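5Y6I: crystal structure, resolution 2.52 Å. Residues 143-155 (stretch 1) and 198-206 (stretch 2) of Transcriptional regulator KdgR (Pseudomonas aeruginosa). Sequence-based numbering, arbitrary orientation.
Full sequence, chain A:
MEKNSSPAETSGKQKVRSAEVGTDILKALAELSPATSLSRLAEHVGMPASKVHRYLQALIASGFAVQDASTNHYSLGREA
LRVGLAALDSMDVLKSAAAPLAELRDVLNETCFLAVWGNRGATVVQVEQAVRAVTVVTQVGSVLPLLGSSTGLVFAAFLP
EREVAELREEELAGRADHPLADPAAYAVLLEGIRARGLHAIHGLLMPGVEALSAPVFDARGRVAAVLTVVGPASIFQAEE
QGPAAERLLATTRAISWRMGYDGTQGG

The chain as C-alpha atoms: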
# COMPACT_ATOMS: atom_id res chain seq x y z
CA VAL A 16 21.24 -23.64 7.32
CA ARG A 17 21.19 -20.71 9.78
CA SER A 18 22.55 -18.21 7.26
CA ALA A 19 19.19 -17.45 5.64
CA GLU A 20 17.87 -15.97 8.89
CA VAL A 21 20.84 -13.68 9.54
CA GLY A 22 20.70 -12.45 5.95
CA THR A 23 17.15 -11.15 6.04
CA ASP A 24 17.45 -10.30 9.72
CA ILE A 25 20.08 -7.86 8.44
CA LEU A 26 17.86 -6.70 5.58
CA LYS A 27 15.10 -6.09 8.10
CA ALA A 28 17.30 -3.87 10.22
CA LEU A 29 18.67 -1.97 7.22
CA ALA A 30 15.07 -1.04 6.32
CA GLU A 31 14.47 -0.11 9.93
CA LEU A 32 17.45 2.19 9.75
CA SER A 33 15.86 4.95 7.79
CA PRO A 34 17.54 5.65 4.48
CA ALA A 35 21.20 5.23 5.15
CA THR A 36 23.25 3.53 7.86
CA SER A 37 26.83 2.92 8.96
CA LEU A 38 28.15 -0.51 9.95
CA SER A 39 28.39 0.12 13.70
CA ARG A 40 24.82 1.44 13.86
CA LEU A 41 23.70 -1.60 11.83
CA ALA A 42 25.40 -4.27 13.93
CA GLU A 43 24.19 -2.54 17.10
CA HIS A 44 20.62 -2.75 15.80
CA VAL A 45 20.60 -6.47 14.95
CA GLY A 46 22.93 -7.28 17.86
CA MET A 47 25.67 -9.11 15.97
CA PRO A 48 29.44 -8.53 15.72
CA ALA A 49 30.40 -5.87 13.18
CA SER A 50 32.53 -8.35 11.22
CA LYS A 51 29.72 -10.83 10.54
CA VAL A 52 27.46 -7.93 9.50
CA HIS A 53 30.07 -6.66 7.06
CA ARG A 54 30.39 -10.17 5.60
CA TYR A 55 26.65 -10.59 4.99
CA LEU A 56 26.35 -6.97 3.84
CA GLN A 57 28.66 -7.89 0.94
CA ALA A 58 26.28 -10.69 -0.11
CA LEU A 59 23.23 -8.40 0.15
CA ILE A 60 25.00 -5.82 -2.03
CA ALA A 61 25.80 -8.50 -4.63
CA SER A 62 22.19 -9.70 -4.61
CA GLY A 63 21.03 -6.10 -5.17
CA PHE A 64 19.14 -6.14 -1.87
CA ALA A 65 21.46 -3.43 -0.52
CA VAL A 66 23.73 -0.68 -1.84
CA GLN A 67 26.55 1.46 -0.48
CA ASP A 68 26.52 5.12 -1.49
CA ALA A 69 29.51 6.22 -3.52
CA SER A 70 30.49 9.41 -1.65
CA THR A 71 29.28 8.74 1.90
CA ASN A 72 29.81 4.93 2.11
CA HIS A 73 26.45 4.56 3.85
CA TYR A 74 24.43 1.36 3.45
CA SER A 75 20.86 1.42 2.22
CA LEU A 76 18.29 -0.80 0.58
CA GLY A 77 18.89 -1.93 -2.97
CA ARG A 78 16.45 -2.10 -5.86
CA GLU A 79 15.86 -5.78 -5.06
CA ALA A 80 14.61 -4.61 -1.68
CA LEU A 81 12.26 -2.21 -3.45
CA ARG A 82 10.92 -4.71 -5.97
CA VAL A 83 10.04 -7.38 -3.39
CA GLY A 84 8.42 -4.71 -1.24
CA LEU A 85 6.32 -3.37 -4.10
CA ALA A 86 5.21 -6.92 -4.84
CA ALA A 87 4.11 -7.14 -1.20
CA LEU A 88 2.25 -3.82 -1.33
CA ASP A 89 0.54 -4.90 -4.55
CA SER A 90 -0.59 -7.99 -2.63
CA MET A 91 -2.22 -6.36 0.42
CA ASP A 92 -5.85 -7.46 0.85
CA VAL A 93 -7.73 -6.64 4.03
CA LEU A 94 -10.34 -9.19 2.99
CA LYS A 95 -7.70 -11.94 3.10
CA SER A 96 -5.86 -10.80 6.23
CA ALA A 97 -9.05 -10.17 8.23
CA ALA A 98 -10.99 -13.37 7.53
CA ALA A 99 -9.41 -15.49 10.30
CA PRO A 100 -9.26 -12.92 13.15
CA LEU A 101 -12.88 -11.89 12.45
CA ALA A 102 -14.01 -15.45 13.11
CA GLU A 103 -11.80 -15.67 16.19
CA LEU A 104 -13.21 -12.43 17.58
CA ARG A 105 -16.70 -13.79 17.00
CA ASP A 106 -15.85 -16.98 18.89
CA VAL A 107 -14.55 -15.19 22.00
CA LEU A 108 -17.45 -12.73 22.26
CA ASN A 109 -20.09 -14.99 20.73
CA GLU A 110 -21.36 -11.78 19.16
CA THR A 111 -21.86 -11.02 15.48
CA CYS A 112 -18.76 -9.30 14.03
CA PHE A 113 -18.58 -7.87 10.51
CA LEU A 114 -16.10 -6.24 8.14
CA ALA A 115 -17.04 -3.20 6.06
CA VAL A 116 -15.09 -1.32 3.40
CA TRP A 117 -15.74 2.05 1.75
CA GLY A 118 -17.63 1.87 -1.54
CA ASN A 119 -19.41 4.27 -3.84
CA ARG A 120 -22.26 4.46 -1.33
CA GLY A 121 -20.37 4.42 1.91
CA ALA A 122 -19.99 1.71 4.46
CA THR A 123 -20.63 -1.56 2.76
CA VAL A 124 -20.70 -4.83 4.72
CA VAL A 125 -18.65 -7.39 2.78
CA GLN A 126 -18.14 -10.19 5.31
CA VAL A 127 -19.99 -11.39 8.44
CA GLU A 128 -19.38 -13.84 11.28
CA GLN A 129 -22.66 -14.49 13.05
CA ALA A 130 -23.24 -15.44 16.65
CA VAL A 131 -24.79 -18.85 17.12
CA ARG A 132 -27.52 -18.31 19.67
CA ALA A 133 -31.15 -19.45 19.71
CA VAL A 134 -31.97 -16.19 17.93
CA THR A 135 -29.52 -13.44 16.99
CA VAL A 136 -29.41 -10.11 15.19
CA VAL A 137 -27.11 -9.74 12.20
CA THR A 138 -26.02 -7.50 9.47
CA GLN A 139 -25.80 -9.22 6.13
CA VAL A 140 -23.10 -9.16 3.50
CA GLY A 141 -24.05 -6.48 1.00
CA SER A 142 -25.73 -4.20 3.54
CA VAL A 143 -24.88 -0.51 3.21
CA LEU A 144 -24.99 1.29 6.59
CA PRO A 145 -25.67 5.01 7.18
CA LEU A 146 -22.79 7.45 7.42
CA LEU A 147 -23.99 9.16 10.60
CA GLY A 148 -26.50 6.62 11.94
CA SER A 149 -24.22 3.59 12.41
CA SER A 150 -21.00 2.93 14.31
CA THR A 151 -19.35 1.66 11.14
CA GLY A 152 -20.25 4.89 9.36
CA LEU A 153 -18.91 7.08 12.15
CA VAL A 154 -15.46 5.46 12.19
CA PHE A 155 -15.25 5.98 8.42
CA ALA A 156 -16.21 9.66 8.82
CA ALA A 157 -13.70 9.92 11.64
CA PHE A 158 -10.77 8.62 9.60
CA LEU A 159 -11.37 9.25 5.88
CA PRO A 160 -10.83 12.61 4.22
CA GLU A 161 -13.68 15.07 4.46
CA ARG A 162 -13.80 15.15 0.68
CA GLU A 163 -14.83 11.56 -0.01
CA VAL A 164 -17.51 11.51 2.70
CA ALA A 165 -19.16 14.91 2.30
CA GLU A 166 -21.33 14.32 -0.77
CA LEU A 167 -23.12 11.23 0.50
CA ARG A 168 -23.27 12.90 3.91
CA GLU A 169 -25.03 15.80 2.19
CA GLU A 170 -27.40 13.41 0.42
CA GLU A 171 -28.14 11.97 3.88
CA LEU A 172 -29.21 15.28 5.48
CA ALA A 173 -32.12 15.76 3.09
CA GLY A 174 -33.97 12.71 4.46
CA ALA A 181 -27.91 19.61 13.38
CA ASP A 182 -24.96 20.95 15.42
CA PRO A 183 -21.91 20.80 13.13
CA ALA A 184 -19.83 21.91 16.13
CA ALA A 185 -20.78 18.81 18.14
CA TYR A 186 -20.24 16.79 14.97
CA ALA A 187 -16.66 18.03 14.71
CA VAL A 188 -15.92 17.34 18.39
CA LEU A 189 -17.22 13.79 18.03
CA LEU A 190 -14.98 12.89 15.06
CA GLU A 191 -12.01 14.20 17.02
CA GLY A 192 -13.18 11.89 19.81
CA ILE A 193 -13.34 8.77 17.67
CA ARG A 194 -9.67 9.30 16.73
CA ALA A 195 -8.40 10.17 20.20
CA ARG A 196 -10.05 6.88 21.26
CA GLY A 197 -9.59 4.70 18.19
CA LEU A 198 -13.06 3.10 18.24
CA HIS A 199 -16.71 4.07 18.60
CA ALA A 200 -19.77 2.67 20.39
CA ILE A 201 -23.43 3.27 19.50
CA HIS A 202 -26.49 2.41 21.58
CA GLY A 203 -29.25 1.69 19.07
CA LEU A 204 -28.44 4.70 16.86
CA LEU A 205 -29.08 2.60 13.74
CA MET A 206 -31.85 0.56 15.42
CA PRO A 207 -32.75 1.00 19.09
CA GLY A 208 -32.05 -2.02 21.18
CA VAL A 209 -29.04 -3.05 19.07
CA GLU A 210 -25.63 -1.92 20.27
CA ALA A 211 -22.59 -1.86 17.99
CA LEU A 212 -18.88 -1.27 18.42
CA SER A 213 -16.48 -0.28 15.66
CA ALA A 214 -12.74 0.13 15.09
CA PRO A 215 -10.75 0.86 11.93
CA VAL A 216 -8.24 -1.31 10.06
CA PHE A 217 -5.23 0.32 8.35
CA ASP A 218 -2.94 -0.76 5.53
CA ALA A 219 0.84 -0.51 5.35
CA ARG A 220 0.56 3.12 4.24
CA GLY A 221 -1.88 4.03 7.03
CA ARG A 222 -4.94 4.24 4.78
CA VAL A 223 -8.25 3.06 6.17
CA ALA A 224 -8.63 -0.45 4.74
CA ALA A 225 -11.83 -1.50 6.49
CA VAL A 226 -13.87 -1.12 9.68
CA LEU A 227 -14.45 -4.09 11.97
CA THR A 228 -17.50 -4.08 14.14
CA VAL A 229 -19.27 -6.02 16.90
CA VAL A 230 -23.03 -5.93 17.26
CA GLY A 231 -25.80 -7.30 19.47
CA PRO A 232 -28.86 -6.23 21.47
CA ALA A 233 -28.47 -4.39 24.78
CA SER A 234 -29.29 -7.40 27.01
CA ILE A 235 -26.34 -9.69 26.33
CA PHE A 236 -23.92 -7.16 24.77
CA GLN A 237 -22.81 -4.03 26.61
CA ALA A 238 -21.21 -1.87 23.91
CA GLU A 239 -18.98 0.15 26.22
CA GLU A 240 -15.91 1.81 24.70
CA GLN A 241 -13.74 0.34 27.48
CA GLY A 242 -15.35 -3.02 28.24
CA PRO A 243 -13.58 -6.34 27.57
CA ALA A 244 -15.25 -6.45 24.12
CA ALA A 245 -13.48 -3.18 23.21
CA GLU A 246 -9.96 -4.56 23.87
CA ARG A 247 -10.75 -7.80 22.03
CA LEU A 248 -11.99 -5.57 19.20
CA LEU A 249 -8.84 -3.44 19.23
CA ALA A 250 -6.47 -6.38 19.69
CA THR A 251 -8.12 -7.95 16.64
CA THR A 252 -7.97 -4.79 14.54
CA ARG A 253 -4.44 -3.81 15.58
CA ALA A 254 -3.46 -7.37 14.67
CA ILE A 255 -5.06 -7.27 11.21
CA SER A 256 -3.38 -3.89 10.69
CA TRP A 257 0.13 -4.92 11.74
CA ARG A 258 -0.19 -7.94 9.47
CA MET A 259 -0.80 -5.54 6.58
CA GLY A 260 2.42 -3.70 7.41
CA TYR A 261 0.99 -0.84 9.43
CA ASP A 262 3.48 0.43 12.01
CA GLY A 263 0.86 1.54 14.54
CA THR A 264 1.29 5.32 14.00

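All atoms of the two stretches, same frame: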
# COMPACT_ATOMS: atom_id res chain seq x y z
N VAL A 143 -25.50 -1.83 3.15
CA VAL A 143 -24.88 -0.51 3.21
C VAL A 143 -25.45 0.20 4.44
O VAL A 143 -26.67 0.33 4.57
CB VAL A 143 -25.16 0.31 1.94
CG1 VAL A 143 -24.47 1.66 2.03
CG2 VAL A 143 -24.71 -0.44 0.69
N LEU A 144 -24.56 0.66 5.34
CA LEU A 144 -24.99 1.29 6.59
C LEU A 144 -24.96 2.81 6.45
O LEU A 144 -24.31 3.36 5.55
CB LEU A 144 -24.09 0.82 7.74
CG LEU A 144 -23.72 -0.67 7.79
CD1 LEU A 144 -22.73 -0.97 8.89
CD2 LEU A 144 -24.97 -1.52 7.97
N PRO A 145 -25.65 3.55 7.32
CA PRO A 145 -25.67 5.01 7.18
C PRO A 145 -24.36 5.63 7.62
O PRO A 145 -23.63 5.06 8.44
CB PRO A 145 -26.83 5.45 8.08
CG PRO A 145 -26.90 4.41 9.14
CD PRO A 145 -26.46 3.11 8.48
N LEU A 146 -24.05 6.81 7.06
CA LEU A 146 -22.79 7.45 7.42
C LEU A 146 -22.82 7.95 8.86
O LEU A 146 -21.86 7.75 9.61
CB LEU A 146 -22.46 8.60 6.47
CG LEU A 146 -21.07 9.20 6.68
CD1 LEU A 146 -19.98 8.47 5.91
CD2 LEU A 146 -21.04 10.64 6.32
N LEU A 147 -23.91 8.60 9.26
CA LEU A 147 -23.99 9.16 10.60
C LEU A 147 -24.87 8.38 11.56
O LEU A 147 -24.91 8.73 12.74
CB LEU A 147 -24.48 10.60 10.57
CG LEU A 147 -23.58 11.57 9.83
CD1 LEU A 147 -24.18 11.90 8.47
CD2 LEU A 147 -23.40 12.80 10.67
N GLY A 148 -25.57 7.34 11.10
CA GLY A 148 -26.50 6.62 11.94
C GLY A 148 -25.98 5.30 12.46
O GLY A 148 -26.63 4.69 13.32
N SER A 149 -24.81 4.85 11.98
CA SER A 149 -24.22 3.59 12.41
C SER A 149 -22.83 3.82 12.99
O SER A 149 -22.20 4.86 12.77
CB SER A 149 -24.14 2.58 11.26
OG SER A 149 -23.41 3.09 10.16
N SER A 150 -22.33 2.83 13.73
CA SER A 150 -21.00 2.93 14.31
C SER A 150 -19.93 2.71 13.26
O SER A 150 -18.85 3.30 13.32
CB SER A 150 -20.84 1.90 15.43
OG SER A 150 -21.17 0.60 14.97
N THR A 151 -20.23 1.86 12.28
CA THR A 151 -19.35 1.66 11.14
C THR A 151 -19.20 2.93 10.32
O THR A 151 -18.11 3.27 9.86
CB THR A 151 -19.93 0.53 10.29
OG1 THR A 151 -20.26 -0.59 11.14
CG2 THR A 151 -18.97 0.09 9.25
N GLY A 152 -20.31 3.66 10.13
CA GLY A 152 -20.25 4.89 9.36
C GLY A 152 -19.52 6.00 10.07
O GLY A 152 -18.89 6.85 9.43
N LEU A 153 -19.58 6.01 11.41
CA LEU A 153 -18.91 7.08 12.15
C LEU A 153 -17.39 6.90 12.14
O LEU A 153 -16.65 7.88 12.02
CB LEU A 153 -19.43 7.15 13.59
CG LEU A 153 -20.91 7.56 13.74
CD1 LEU A 153 -21.17 8.32 15.03
CD2 LEU A 153 -21.35 8.39 12.57
N VAL A 154 -16.90 5.66 12.25
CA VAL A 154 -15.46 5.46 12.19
C VAL A 154 -14.93 5.90 10.83
O VAL A 154 -13.95 6.64 10.74
CB VAL A 154 -15.08 4.00 12.48
CG1 VAL A 154 -13.54 3.83 12.30
CG2 VAL A 154 -15.54 3.59 13.88
N PHE A 155 -15.59 5.48 9.75
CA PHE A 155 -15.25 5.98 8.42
C PHE A 155 -15.16 7.51 8.41
O PHE A 155 -14.11 8.09 8.11
CB PHE A 155 -16.27 5.47 7.39
CG PHE A 155 -16.01 4.04 6.91
CD1 PHE A 155 -14.78 3.67 6.40
CD2 PHE A 155 -17.01 3.07 6.97
CE1 PHE A 155 -14.55 2.37 5.94
CE2 PHE A 155 -16.78 1.76 6.52
CZ PHE A 155 -15.55 1.42 6.00
N LEU A 198 -11.88 3.89 18.58
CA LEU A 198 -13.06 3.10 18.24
C LEU A 198 -14.29 3.95 18.54
O LEU A 198 -14.19 5.10 19.00
CB LEU A 198 -13.12 1.76 19.00
CG LEU A 198 -13.03 1.58 20.52
CD1 LEU A 198 -11.67 1.93 21.05
CD2 LEU A 198 -14.09 2.35 21.29
N HIS A 199 -15.47 3.37 18.30
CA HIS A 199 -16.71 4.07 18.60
C HIS A 199 -17.82 3.08 18.93
O HIS A 199 -17.99 2.07 18.25
CB HIS A 199 -17.16 4.95 17.45
CG HIS A 199 -18.22 5.92 17.84
ND1 HIS A 199 -18.00 6.92 18.76
CD2 HIS A 199 -19.53 6.00 17.49
CE1 HIS A 199 -19.12 7.60 18.94
NE2 HIS A 199 -20.06 7.06 18.19
N ALA A 200 -18.59 3.41 19.96
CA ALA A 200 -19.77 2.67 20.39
C ALA A 200 -21.04 3.44 20.05
O ALA A 200 -21.06 4.67 20.07
CB ALA A 200 -19.72 2.40 21.89
N ILE A 201 -22.10 2.70 19.73
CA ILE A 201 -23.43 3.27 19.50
C ILE A 201 -24.47 2.41 20.20
O ILE A 201 -24.43 1.18 20.14
CB ILE A 201 -23.79 3.42 18.01
CG1 ILE A 201 -24.05 2.04 17.36
CG2 ILE A 201 -22.74 4.24 17.28
CD1 ILE A 201 -24.91 2.07 16.11
N HIS A 202 -25.42 3.08 20.85
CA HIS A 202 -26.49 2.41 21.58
C HIS A 202 -27.77 2.60 20.76
O HIS A 202 -28.52 3.56 20.95
CB HIS A 202 -26.60 2.98 22.99
CG HIS A 202 -25.26 3.16 23.66
ND1 HIS A 202 -24.24 2.26 23.51
CD2 HIS A 202 -24.78 4.16 24.43
CE1 HIS A 202 -23.18 2.68 24.19
NE2 HIS A 202 -23.48 3.84 24.75
N GLY A 203 -28.01 1.68 19.83
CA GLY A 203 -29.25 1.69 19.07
C GLY A 203 -29.41 2.78 18.04
O GLY A 203 -30.48 2.89 17.44
N LEU A 204 -28.37 3.59 17.82
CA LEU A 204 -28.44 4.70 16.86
C LEU A 204 -28.99 4.25 15.50
O LEU A 204 -29.84 4.92 14.92
CB LEU A 204 -27.06 5.35 16.72
CG LEU A 204 -26.57 6.12 17.96
CD1 LEU A 204 -25.19 6.69 17.77
CD2 LEU A 204 -27.52 7.24 18.31
N LEU A 205 -28.53 3.11 14.99
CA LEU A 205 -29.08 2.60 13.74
C LEU A 205 -30.43 1.91 13.95
O LEU A 205 -31.33 2.03 13.11
CB LEU A 205 -28.09 1.65 13.07
CG LEU A 205 -28.53 0.81 11.86
CD1 LEU A 205 -29.35 1.55 10.82
CD2 LEU A 205 -27.32 0.20 11.21
N MET A 206 -30.58 1.18 15.06
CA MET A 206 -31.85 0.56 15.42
C MET A 206 -31.91 0.32 16.92
O MET A 206 -31.12 -0.48 17.45
CB MET A 206 -32.06 -0.75 14.66
CG MET A 206 -33.09 -1.65 15.29
SD MET A 206 -33.59 -2.89 14.09
CE MET A 206 -33.63 -1.93 12.58

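How does the strand lie against the helix? Strand 199-202 runs roughly antiparallel to helix 150-155, their directions 147° apart and their axes 8.2 Å apart at closest approach. No hydrogen bond crosses between the stretches; they meet through van der Waals packing, in which the backbone of Gly-148 also takes part.

What does the start of the strand offer? His-199 points toward the helix. Its CB lies 4.1 Å from Val-154 CG2, while its NE2 is 3.6 Å from Leu-153 CD1, which approaches the ring obliquely. Both are van der Waals contacts: Val-154 packs against the aliphatic CB, and Leu-153 against the imidazole. Ala-200 points away, in the usual alternation of a strand, and Ile-201 points toward the helix again.

What does Ile-201 meet? Its CG2 packs 3.5 Å from Ser-150 CB, and its CD1 reaches within 4.1 Å of Ser-149 CA, at the start of the helix. There Ser-149 OG caps the helix by accepting from Gly-152 N (3.2 Å) and donates to Pro-145 O (2.6 Å), tying the preceding loop to the helix.

How does the contact finish after Ile-201? Gly-148 O comes within 3.0 Å of Leu-205 N, but the angle is too poor for a hydrogen bond. Leu-205 instead makes apolar contacts: CD1 lies 4.0 Å from Pro-145 CD, and CD2 lies 4.4 Å from Leu-144 CD2.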